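Long-range contacts in Alpha/beta hydrolase fold protein (Ochrobactrum, PDB 4G8B), which probably hydrolyses ester bonds, acting as an N-acyl homoserine lactonase that opens the lactone ring of its substrate: residues L28-N33 with A96-W101; Y75-Y80 with R186-K191; E219-L224 with A246-F251. The protein carries 1 engineered substitution. All blocks are in the same frame, centred on the assembly; numbering follows the deposited sequence.

The three contacts surround one bound lactone, which all of them touch. Contact 1 joins neighbouring parallel strands 24-30 and 97-101 near the centre of the sheet; contact 2 sets the start of helix 77-91 against helix 182-193; contact 3 pairs the loop after strand 211-216 with the loop before helix 250-253. Centres of contacts 2 and 3 each lie about 16 Å from that of contact 1 but about 22 Å from each other, with nearest atoms about 11 Å apart. Segments of contacts 1 and 2 alternate along the chain, whereas contact 3 follows both. The site is thus assembled from sequence-distant parts: contacts 1 and 3 meet mainly the lactone ring, contact 1 also the amide, contact 2 mainly the acyl chain.

Contact 1 (L28-N33 with A96-W101); sequences LMIHGN and AVVFGW. With HL6 (N-[(3S)-2-oxotetrahydrofuran-3-yl]hexanamide), chain C.
The parallel core of the alpha/beta-hydrolase sheet is joined here: Leu28, Met29 and Ile30 run beside Val98, Phe99 and Gly100, with strand axes 4.7 Å apart and inclined by 14°. Four backbone hydrogen bonds zip the pair together, from Leu28 N to Val97 O through Phe99 N to Leu28 O (2.7 Å) and Ile30 N to Phe99 O, ending with Trp101 N to Ile30 O (3.0 Å). On one face of the sheet Leu28 and Val98 lie alongside each other, and Ile30 reaches across so that its CD1 meets Val98 CG1 at 3.8 Å; helix 103-111 covers Leu28 and Ile30. On the other face a bend at the end of Met29 (chi3 78°) swings CE against the Phe99 ring, 3.6 Å from CD2. Beyond the last bridge the first strand opens into a loop. There Gly32 N lies obliquely by the Trp101 indole, whose NE1 is bonded to His248 O. His31 ND1 donates in its ring plane to a lone pair of Gly32 O (2.8 Å) and NE2 is bonded to Leu59 N, so the imidazole is held at both nitrogens. Asn33 then turns to the ligand with two donors: its backbone N meets the lactone carbonyl oxygen HL6 O1 at 2.8 Å and nearly straight (173°), while its side-chain ND2 meets the amide oxygen HL6 O3 at 3.0 Å. ND2 also bonds Ala147 O. Leu103 N, just past the engineered Gly102 that stands in place of a serine immediately after strand 97-101, is hydrogen-bonded to the ligand as well. Together with it, the bond from Asn33 N to O1 is consistent with an oxyanion hole, as in other alpha/beta hydrolases, which would polarise the lactone carbonyl and steady negative charge building on it.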
loop_
_atom_site.group_PDB
_atom_site.type_symbol
_atom_site.label_atom_id
_atom_site.label_comp_id
_atom_site.label_asym_id
_atom_site.label_seq_id
_atom_site.Cartn_x
_atom_site.Cartn_y
_atom_site.Cartn_z
ATOM N N LEU A 28 -5.295 -8.628 -0.817
ATOM C CA LEU A 28 -5.696 -7.228 -0.844
ATOM C C LEU A 28 -4.476 -6.386 -1.206
ATOM O O LEU A 28 -3.450 -6.479 -0.531
ATOM C CB LEU A 28 -6.236 -6.815 0.529
ATOM C CG LEU A 28 -6.406 -5.308 0.764
ATOM C CD1 LEU A 28 -7.465 -4.716 -0.164
ATOM C CD2 LEU A 28 -6.738 -4.994 2.228
ATOM N N MET A 29 -4.590 -5.582 -2.265
ATOM C CA MET A 29 -3.528 -4.661 -2.660
ATOM C C MET A 29 -3.983 -3.240 -2.365
ATOM O O MET A 29 -5.045 -2.825 -2.824
ATOM C CB MET A 29 -3.203 -4.807 -4.152
ATOM C CG MET A 29 -2.731 -6.198 -4.534
ATOM S SD MET A 29 -2.232 -6.340 -6.269
ATOM C CE MET A 29 -0.615 -5.575 -6.207
ATOM N N ILE A 30 -3.184 -2.506 -1.591
ATOM C CA ILE A 30 -3.543 -1.155 -1.167
ATOM C C ILE A 30 -2.609 -0.142 -1.821
ATOM O O ILE A 30 -1.394 -0.174 -1.612
ATOM C CB ILE A 30 -3.461 -0.993 0.374
ATOM C CG1 ILE A 30 -4.209 -2.124 1.088
ATOM C CG2 ILE A 30 -4.018 0.370 0.786
ATOM C CD1 ILE A 30 -4.012 -2.105 2.596
ATOM N N HIS A 31 -3.182 0.737 -2.634
ATOM C CA HIS A 31 -2.412 1.717 -3.383
ATOM C C HIS A 31 -1.845 2.818 -2.498
ATOM O O HIS A 31 -2.134 2.893 -1.299
ATOM C CB HIS A 31 -3.265 2.314 -4.503
ATOM C CG HIS A 31 -4.388 3.183 -4.018
ATOM N ND1 HIS A 31 -4.193 4.472 -3.573
ATOM C CD2 HIS A 31 -5.721 2.950 -3.920
ATOM C CE1 HIS A 31 -5.354 4.991 -3.209
ATOM N NE2 HIS A 31 -6.299 4.091 -3.418
ATOM N N GLY A 32 -1.027 3.668 -3.103
ATOM C CA GLY A 32 -0.365 4.730 -2.372
ATOM C C GLY A 32 -1.013 6.101 -2.456
ATOM O O GLY A 32 -2.122 6.285 -2.977
ATOM N N ASN A 33 -0.286 7.073 -1.928
ATOM C CA ASN A 33 -0.734 8.450 -1.801
ATOM C C ASN A 33 -1.055 9.033 -3.179
ATOM O O ASN A 33 -0.194 9.079 -4.059
ATOM C CB ASN A 33 0.395 9.213 -1.104
ATOM C CG ASN A 33 0.091 10.677 -0.857
ATOM O OD1 ASN A 33 -0.757 11.293 -1.511
ATOM N ND2 ASN A 33 0.839 11.258 0.069
ATOM N N ALA A 96 -7.147 -12.384 4.083
ATOM C CA ALA A 96 -6.346 -11.982 2.947
ATOM C C ALA A 96 -4.873 -11.872 3.310
ATOM O O ALA A 96 -4.518 -11.566 4.454
ATOM C CB ALA A 96 -6.849 -10.647 2.413
ATOM N N VAL A 97 -4.015 -12.141 2.330
ATOM C CA VAL A 97 -2.656 -11.625 2.368
ATOM C C VAL A 97 -2.794 -10.166 1.942
ATOM O O VAL A 97 -3.630 -9.845 1.101
ATOM C CB VAL A 97 -1.750 -12.390 1.388
ATOM C CG1 VAL A 97 -0.365 -11.753 1.315
ATOM C CG2 VAL A 97 -1.657 -13.855 1.810
ATOM N N VAL A 98 -2.003 -9.276 2.533
ATOM C CA VAL A 98 -2.104 -7.860 2.198
ATOM C C VAL A 98 -0.796 -7.379 1.589
ATOM O O VAL A 98 0.283 -7.690 2.096
ATOM C CB VAL A 98 -2.456 -6.993 3.443
ATOM C CG1 VAL A 98 -2.455 -5.501 3.096
ATOM C CG2 VAL A 98 -3.808 -7.400 3.992
ATOM N N PHE A 99 -0.904 -6.652 0.476
ATOM C CA PHE A 99 0.222 -5.952 -0.119
ATOM C C PHE A 99 -0.073 -4.460 -0.054
ATOM O O PHE A 99 -1.155 -4.021 -0.451
ATOM C CB PHE A 99 0.419 -6.348 -1.588
ATOM C CG PHE A 99 1.352 -5.431 -2.317
ATOM C CD1 PHE A 99 2.721 -5.535 -2.136
ATOM C CD2 PHE A 99 0.859 -4.414 -3.120
ATOM C CE1 PHE A 99 3.593 -4.663 -2.773
ATOM C CE2 PHE A 99 1.724 -3.544 -3.762
ATOM C CZ PHE A 99 3.089 -3.669 -3.592
ATOM N N GLY A 100 0.883 -3.678 0.434
ATOM C CA GLY A 100 0.701 -2.240 0.510
ATOM C C GLY A 100 1.848 -1.510 -0.152
ATOM O O GLY A 100 3.014 -1.830 0.098
ATOM N N TRP A 101 1.505 -0.532 -0.991
ATOM C CA TRP A 101 2.461 0.285 -1.730
ATOM C C TRP A 101 2.518 1.701 -1.154
ATOM O O TRP A 101 1.512 2.437 -1.175
ATOM C CB TRP A 101 2.038 0.365 -3.200
ATOM C CG TRP A 101 2.890 1.276 -4.033
ATOM C CD1 TRP A 101 4.252 1.402 -3.989
ATOM C CD2 TRP A 101 2.428 2.217 -5.013
ATOM N NE1 TRP A 101 4.666 2.351 -4.897
ATOM C CE2 TRP A 101 3.568 2.862 -5.541
ATOM C CE3 TRP A 101 1.165 2.550 -5.520
ATOM C CZ2 TRP A 101 3.478 3.841 -6.534
ATOM C CZ3 TRP A 101 1.076 3.530 -6.507
ATOM C CH2 TRP A 101 2.230 4.156 -7.005
HETATM N N HL6 C . 4.231 7.772 0.878
HETATM C C1 HL6 C . 3.388 7.238 -1.387
HETATM O O1 HL6 C . 2.362 6.603 -1.127
HETATM C C2 HL6 C . 5.322 7.876 -2.588
HETATM O O2 HL6 C . 4.092 7.143 -2.641
HETATM C C3 HL6 C . 5.455 8.405 -1.152
HETATM O O3 HL6 C . 2.807 9.403 1.294
HETATM C C4 HL6 C . 4.088 8.216 -0.496
HETATM C C5 HL6 C . 3.492 8.482 1.715
HETATM C C6 HL6 C . 3.534 8.096 3.176
HETATM C C7 HL6 C . 3.611 9.331 4.063
HETATM C C8 HL6 C . 5.043 9.834 4.152
HETATM C C9 HL6 C . 5.429 10.095 5.605
HETATM C C10 HL6 C . 4.590 11.196 6.216
#

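Contact 2 (Y75-Y80 with R186-K191). With HL6 (N-[(3S)-2-oxotetrahydrofuran-3-yl]hexanamide), chain C.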
loop_
_atom_site.group_PDB
_atom_site.type_symbol
_atom_site.label_atom_id
_atom_site.label_comp_id
_atom_site.label_asym_id
_atom_site.label_seq_id
_atom_site.Cartn_x
_atom_site.Cartn_y
_atom_site.Cartn_z
ATOM N N TYR A 75 -8.904 10.307 6.708
ATOM C CA TYR A 75 -7.656 10.613 6.021
ATOM C C TYR A 75 -6.467 10.542 6.983
ATOM O O TYR A 75 -5.927 11.558 7.418
ATOM C CB TYR A 75 -7.751 11.985 5.356
ATOM C CG TYR A 75 -8.753 12.111 4.222
ATOM C CD1 TYR A 75 -9.167 10.998 3.482
ATOM C CD2 TYR A 75 -9.273 13.355 3.876
ATOM C CE1 TYR A 75 -10.072 11.138 2.427
ATOM C CE2 TYR A 75 -10.168 13.502 2.829
ATOM C CZ TYR A 75 -10.563 12.393 2.107
ATOM O OH TYR A 75 -11.456 12.535 1.063
ATOM N N SER A 76 -6.097 9.324 7.347
ATOM C CA SER A 76 -4.937 9.068 8.177
ATOM C C SER A 76 -4.585 7.613 7.942
ATOM O O SER A 76 -5.418 6.832 7.488
ATOM C CB SER A 76 -5.237 9.305 9.659
ATOM O OG SER A 76 -6.190 8.362 10.137
ATOM N N MET A 77 -3.359 7.237 8.252
ATOM C CA MET A 77 -2.971 5.853 8.066
ATOM C C MET A 77 -3.933 4.922 8.797
ATOM O O MET A 77 -4.363 3.903 8.245
ATOM C CB MET A 77 -1.534 5.662 8.533
ATOM C CG MET A 77 -0.546 6.372 7.610
ATOM S SD MET A 77 1.053 6.602 8.374
ATOM C CE MET A 77 1.961 7.364 7.032
ATOM N N GLU A 78 -4.271 5.267 10.034
ATOM C CA GLU A 78 -5.160 4.422 10.818
ATOM C C GLU A 78 -6.617 4.484 10.321
ATOM O O GLU A 78 -7.325 3.470 10.333
ATOM C CB GLU A 78 -5.022 4.718 12.319
ATOM C CG GLU A 78 -5.468 6.100 12.779
ATOM C CD GLU A 78 -4.378 7.173 12.706
ATOM O OE1 GLU A 78 -3.404 7.042 11.930
ATOM O OE2 GLU A 78 -4.513 8.176 13.431
ATOM N N GLY A 79 -7.054 5.653 9.852
ATOM C CA GLY A 79 -8.396 5.777 9.308
ATOM C C GLY A 79 -8.576 4.979 8.028
ATOM O O GLY A 79 -9.614 4.358 7.798
ATOM N N TYR A 80 -7.561 5.013 7.170
ATOM C CA TYR A 80 -7.576 4.201 5.958
ATOM C C TYR A 80 -7.577 2.706 6.293
ATOM O O TYR A 80 -8.227 1.905 5.613
ATOM C CB TYR A 80 -6.352 4.507 5.109
ATOM C CG TYR A 80 -6.332 5.860 4.408
ATOM C CD1 TYR A 80 -7.416 6.316 3.657
ATOM C CD2 TYR A 80 -5.205 6.665 4.482
ATOM C CE1 TYR A 80 -7.372 7.546 3.003
ATOM C CE2 TYR A 80 -5.151 7.883 3.834
ATOM C CZ TYR A 80 -6.226 8.314 3.090
ATOM O OH TYR A 80 -6.153 9.526 2.440
ATOM N N ARG A 186 -2.825 16.505 3.045
ATOM C CA ARG A 186 -2.447 17.381 4.145
ATOM C C ARG A 186 -2.743 16.738 5.496
ATOM O O ARG A 186 -1.897 16.719 6.395
ATOM C CB ARG A 186 -3.169 18.726 4.034
ATOM C CG ARG A 186 -2.985 19.612 5.251
ATOM C CD ARG A 186 -3.586 20.998 5.062
ATOM N NE ARG A 186 -4.948 20.978 4.534
ATOM C CZ ARG A 186 -6.040 20.733 5.253
ATOM N NH1 ARG A 186 -5.952 20.470 6.550
ATOM N NH2 ARG A 186 -7.232 20.749 4.668
ATOM N N ILE A 187 -3.951 16.212 5.642
ATOM C CA ILE A 187 -4.361 15.679 6.929
ATOM C C ILE A 187 -3.585 14.407 7.269
ATOM O O ILE A 187 -3.130 14.244 8.396
ATOM C CB ILE A 187 -5.879 15.446 6.984
ATOM C CG1 ILE A 187 -6.622 16.780 6.806
ATOM C CG2 ILE A 187 -6.267 14.799 8.300
ATOM C CD1 ILE A 187 -8.107 16.625 6.565
ATOM N N MET A 188 -3.415 13.507 6.302
ATOM C CA MET A 188 -2.691 12.275 6.583
ATOM C C MET A 188 -1.270 12.588 7.052
ATOM O O MET A 188 -0.763 11.995 8.016
ATOM C CB MET A 188 -2.672 11.378 5.340
ATOM C CG MET A 188 -1.855 10.092 5.474
ATOM S SD MET A 188 -0.087 10.319 5.186
ATOM C CE MET A 188 -0.086 10.791 3.459
ATOM N N PHE A 189 -0.627 13.528 6.373
ATOM C CA PHE A 189 0.736 13.896 6.712
ATOM C C PHE A 189 0.829 14.511 8.108
ATOM O O PHE A 189 1.725 14.184 8.885
ATOM C CB PHE A 189 1.271 14.867 5.662
ATOM C CG PHE A 189 2.710 15.233 5.849
ATOM C CD1 PHE A 189 3.711 14.370 5.451
ATOM C CD2 PHE A 189 3.062 16.446 6.416
ATOM C CE1 PHE A 189 5.042 14.706 5.616
ATOM C CE2 PHE A 189 4.392 16.790 6.586
ATOM C CZ PHE A 189 5.381 15.917 6.188
ATOM N N GLU A 190 -0.094 15.408 8.435
ATOM C CA GLU A 190 -0.112 16.046 9.750
ATOM C C GLU A 190 -0.334 15.018 10.854
ATOM O O GLU A 190 0.294 15.070 11.918
ATOM C CB GLU A 190 -1.204 17.120 9.811
ATOM C CG GLU A 190 -1.406 17.746 11.192
ATOM C CD GLU A 190 -2.530 17.091 11.981
ATOM O OE1 GLU A 190 -3.664 17.019 11.457
ATOM O OE2 GLU A 190 -2.284 16.649 13.125
ATOM N N LYS A 191 -1.242 14.085 10.609
ATOM C CA LYS A 191 -1.565 13.119 11.648
ATOM C C LYS A 191 -0.433 12.157 11.896
ATOM O O LYS A 191 -0.195 11.745 13.029
ATOM C CB LYS A 191 -2.860 12.402 11.336
ATOM C CG LYS A 191 -3.990 13.369 11.436
ATOM C CD LYS A 191 -5.323 12.717 11.450
ATOM C CE LYS A 191 -6.352 13.766 11.816
ATOM N NZ LYS A 191 -7.703 13.185 11.882
HETATM N N HL6 C . 4.231 7.772 0.878
HETATM C C1 HL6 C . 3.388 7.238 -1.387
HETATM O O1 HL6 C . 2.362 6.603 -1.127
HETATM C C2 HL6 C . 5.322 7.876 -2.588
HETATM O O2 HL6 C . 4.092 7.143 -2.641
HETATM C C3 HL6 C . 5.455 8.405 -1.152
HETATM O O3 HL6 C . 2.807 9.403 1.294
HETATM C C4 HL6 C . 4.088 8.216 -0.496
HETATM C C5 HL6 C . 3.492 8.482 1.715
HETATM C C6 HL6 C . 3.534 8.096 3.176
HETATM C C7 HL6 C . 3.611 9.331 4.063
HETATM C C8 HL6 C . 5.043 9.834 4.152
HETATM C C9 HL6 C . 5.429 10.095 5.605
HETATM C C10 HL6 C . 4.590 11.196 6.216
HETATM O O HOH W 1 -8.061 12.154 9.291
HETATM O O HOH W 2 -8.083 9.889 10.925
HETATM O O HOH W 3 -1.617 9.452 9.023
#
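Ser76 OG, on the residue that packs against Lys191, is gripped by two partners: Gly79 N donates to it at 2.9 Å, and water 2 lies 2.6 Å from it. Ser76 is the N-cap of helix 77-91, and the first of these is its capping bond, made possible because chi1 of 66° sets OG between the backbone N and the carbonyl carbon, turned toward Gly79 N. Lys191 lies extended along this corner, its CD 3.9 Å from Ser76 CB, and its NZ donates to water 1 at 2.8 Å and only weakly to water 2. Water 1 in turn bonds weakly to Tyr75 O, a carbonyl also flanked by Ile187 CG2. No direct hydrogen bond crosses between the segments; the polar links between them run through water, most clearly at water 3, which accepts from Met77 N (2.9 Å) and donates to Met188 O. Towards the ligand the contact turns apolar. Met188, bent at chi2 (-83°), touches the ring edge of Tyr80 with CG and carries SD to within 4.0 Å of Met77 CE, the two thioether chains passing at a slant. Both methionines then border the acyl chain: Met77 CE is 3.9 Å from HL6 C7. On the next residue of the helix, Phe189 CD1 approaches the terminal carbon HL6 C10 at 3.4 Å. Helix 182-193 lies between strands 120-124 and 211-216 in sequence, where this fold commonly inserts its cap domain, so the water-lined seam probably marks cap meeting core, with its methionines walling an acyl-chain pocket.

Contact 3 (E219-L224 with A246-F251); sequences EPFVEL and AGHAPF. With HL6 (N-[(3S)-2-oxotetrahydrofuran-3-yl]hexanamide), chain C.
The edge of the Phe221 ring points at one face of the His248 imidazole in an edge-to-face pair, centroids 4.8 Å apart and planes at 62°. Its leading atom, Phe221 CD2, stands 3.6 Å from His248 CG. At the imidazole's own edge, close to the ring plane, lies Glu219 OE1, and HL6 C2 of the lactone sits over a face of Phe221. His248 ND1 donates to OE1 of Glu219 at 2.6 Å, meeting it on the syn side, with the carboxylate and imidazole planes 82° apart. A fold at chi2 (-71°) carries the Glu219 carboxylate to this spot and also back over its own chain, where OE2 takes Phe221 N at 2.9 Å and Val222 N at 3.0 Å, the latter from above the carboxylate plane. Water 4 donates to OE1 at 3.1 Å and to Gly247 O, tying the two loops once more. An alanine at Glu219 would take away the acceptor of His248 ND1 and the oxygen shared by the Phe221 and Val222 amides, and is likely to leave the imidazole freer to turn. From NE2 the imidazole donates to the lactone ring oxygen HL6 O2 at 2.8 Å, though C2 stands equally, and doubtfully, close. With ND1 held by a carboxylate, His248 resembles the histidine-acid pair of alpha/beta hydrolases, and may assist departure of that oxygen.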
loop_
_atom_site.group_PDB
_atom_site.type_symbol
_atom_site.label_atom_id
_atom_site.label_comp_id
_atom_site.label_asym_id
_atom_site.label_seq_id
_atom_site.Cartn_x
_atom_site.Cartn_y
_atom_site.Cartn_z
ATOM N N GLU A 219 15.043 3.390 -5.642
ATOM C CA GLU A 219 14.018 4.086 -4.871
ATOM C C GLU A 219 14.363 5.558 -4.672
ATOM O O GLU A 219 15.386 5.873 -4.081
ATOM C CB GLU A 219 13.892 3.418 -3.506
ATOM C CG GLU A 219 12.608 2.674 -3.302
ATOM C CD GLU A 219 11.422 3.606 -3.152
ATOM O OE1 GLU A 219 10.293 3.088 -3.064
ATOM O OE2 GLU A 219 11.617 4.847 -3.120
ATOM N N PRO A 220 13.505 6.466 -5.162
ATOM C CA PRO A 220 13.767 7.894 -4.952
ATOM C C PRO A 220 13.163 8.431 -3.653
ATOM O O PRO A 220 13.472 9.558 -3.273
ATOM C CB PRO A 220 13.100 8.548 -6.164
ATOM C CG PRO A 220 11.969 7.640 -6.491
ATOM C CD PRO A 220 12.422 6.239 -6.136
ATOM N N PHE A 221 12.330 7.642 -2.974
ATOM C CA PHE A 221 11.665 8.108 -1.761
ATOM C C PHE A 221 12.135 7.424 -0.490
ATOM O O PHE A 221 12.111 8.027 0.576
ATOM C CB PHE A 221 10.150 7.928 -1.878
ATOM C CG PHE A 221 9.537 8.740 -2.968
ATOM C CD1 PHE A 221 9.340 10.099 -2.803
ATOM C CD2 PHE A 221 9.173 8.155 -4.164
ATOM C CE1 PHE A 221 8.790 10.854 -3.812
ATOM C CE2 PHE A 221 8.619 8.909 -5.177
ATOM C CZ PHE A 221 8.428 10.256 -5.002
ATOM N N VAL A 222 12.538 6.165 -0.596
ATOM C CA VAL A 222 12.819 5.351 0.578
ATOM C C VAL A 222 14.306 5.091 0.762
ATOM O O VAL A 222 14.993 4.733 -0.185
ATOM C CB VAL A 222 12.080 3.999 0.489
ATOM C CG1 VAL A 222 12.403 3.129 1.696
ATOM C CG2 VAL A 222 10.577 4.228 0.381
ATOM N N GLU A 223 14.802 5.262 1.984
ATOM C CA GLU A 223 16.191 4.932 2.302
ATOM C C GLU A 223 16.337 3.426 2.511
ATOM O O GLU A 223 15.986 2.896 3.578
ATOM C CB GLU A 223 16.643 5.678 3.557
ATOM C CG GLU A 223 16.699 7.196 3.404
ATOM C CD GLU A 223 17.941 7.686 2.668
ATOM O OE1 GLU A 223 18.695 6.864 2.103
ATOM O OE2 GLU A 223 18.165 8.910 2.646
ATOM N N LEU A 224 16.868 2.741 1.499
ATOM C CA LEU A 224 16.937 1.281 1.531
ATOM C C LEU A 224 17.858 0.728 2.610
ATOM O O LEU A 224 17.614 -0.356 3.140
ATOM C CB LEU A 224 17.334 0.721 0.165
ATOM C CG LEU A 224 16.329 1.003 -0.948
ATOM C CD1 LEU A 224 16.795 0.344 -2.235
ATOM C CD2 LEU A 224 14.934 0.536 -0.564
ATOM N N ALA A 246 14.386 -0.734 -11.083
ATOM C CA ALA A 246 13.078 -0.290 -10.643
ATOM C C ALA A 246 13.276 0.723 -9.530
ATOM O O ALA A 246 14.323 0.752 -8.883
ATOM C CB ALA A 246 12.263 -1.472 -10.148
ATOM N N GLY A 247 12.266 1.558 -9.320
ATOM C CA GLY A 247 12.307 2.561 -8.274
ATOM C C GLY A 247 11.192 2.361 -7.270
ATOM O O GLY A 247 11.124 1.335 -6.593
ATOM N N HIS A 248 10.303 3.340 -7.185
ATOM C CA HIS A 248 9.250 3.328 -6.175
ATOM C C HIS A 248 8.128 2.333 -6.452
ATOM O O HIS A 248 7.388 1.978 -5.546
ATOM C CB HIS A 248 8.657 4.732 -6.049
ATOM C CG HIS A 248 7.776 4.914 -4.854
ATOM N ND1 HIS A 248 8.167 4.563 -3.580
ATOM C CD2 HIS A 248 6.530 5.438 -4.737
ATOM C CE1 HIS A 248 7.199 4.861 -2.729
ATOM N NE2 HIS A 248 6.195 5.389 -3.406
ATOM N N ALA A 249 7.998 1.901 -7.704
ATOM C CA ALA A 249 6.842 1.107 -8.116
ATOM C C ALA A 249 7.229 -0.159 -8.891
ATOM O O ALA A 249 6.833 -0.332 -10.044
ATOM C CB ALA A 249 5.864 1.967 -8.929
ATOM N N PRO A 250 7.993 -1.062 -8.258
ATOM C CA PRO A 250 8.489 -2.233 -8.998
ATOM C C PRO A 250 7.384 -3.128 -9.555
ATOM O O PRO A 250 7.626 -3.846 -10.531
ATOM C CB PRO A 250 9.342 -2.974 -7.963
ATOM C CG PRO A 250 8.832 -2.480 -6.615
ATOM C CD PRO A 250 8.497 -1.026 -6.874
ATOM N N PHE A 251 6.198 -3.088 -8.956
ATOM C CA PHE A 251 5.081 -3.905 -9.433
ATOM C C PHE A 251 4.657 -3.534 -10.863
ATOM O O PHE A 251 4.068 -4.354 -11.563
ATOM C CB PHE A 251 3.889 -3.816 -8.469
ATOM C CG PHE A 251 3.395 -2.418 -8.279
ATOM C CD1 PHE A 251 3.882 -1.616 -7.248
ATOM C CD2 PHE A 251 2.485 -1.872 -9.173
ATOM C CE1 PHE A 251 3.446 -0.300 -7.113
ATOM C CE2 PHE A 251 2.050 -0.559 -9.039
ATOM C CZ PHE A 251 2.530 0.223 -8.011
HETATM N N HL6 C . 4.231 7.772 0.878
HETATM C C1 HL6 C . 3.388 7.238 -1.387
HETATM O O1 HL6 C . 2.362 6.603 -1.127
HETATM C C2 HL6 C . 5.322 7.876 -2.588
HETATM O O2 HL6 C . 4.092 7.143 -2.641
HETATM C C3 HL6 C . 5.455 8.405 -1.152
HETATM O O3 HL6 C . 2.807 9.403 1.294
HETATM C C4 HL6 C . 4.088 8.216 -0.496
HETATM C C5 HL6 C . 3.492 8.482 1.715
HETATM C C6 HL6 C . 3.534 8.096 3.176
HETATM C C7 HL6 C . 3.611 9.331 4.063
HETATM C C8 HL6 C . 5.043 9.834 4.152
HETATM C C9 HL6 C . 5.429 10.095 5.605
HETATM C C10 HL6 C . 4.590 11.196 6.216
HETATM O O HOH W 4 10.178 0.167 -3.969
#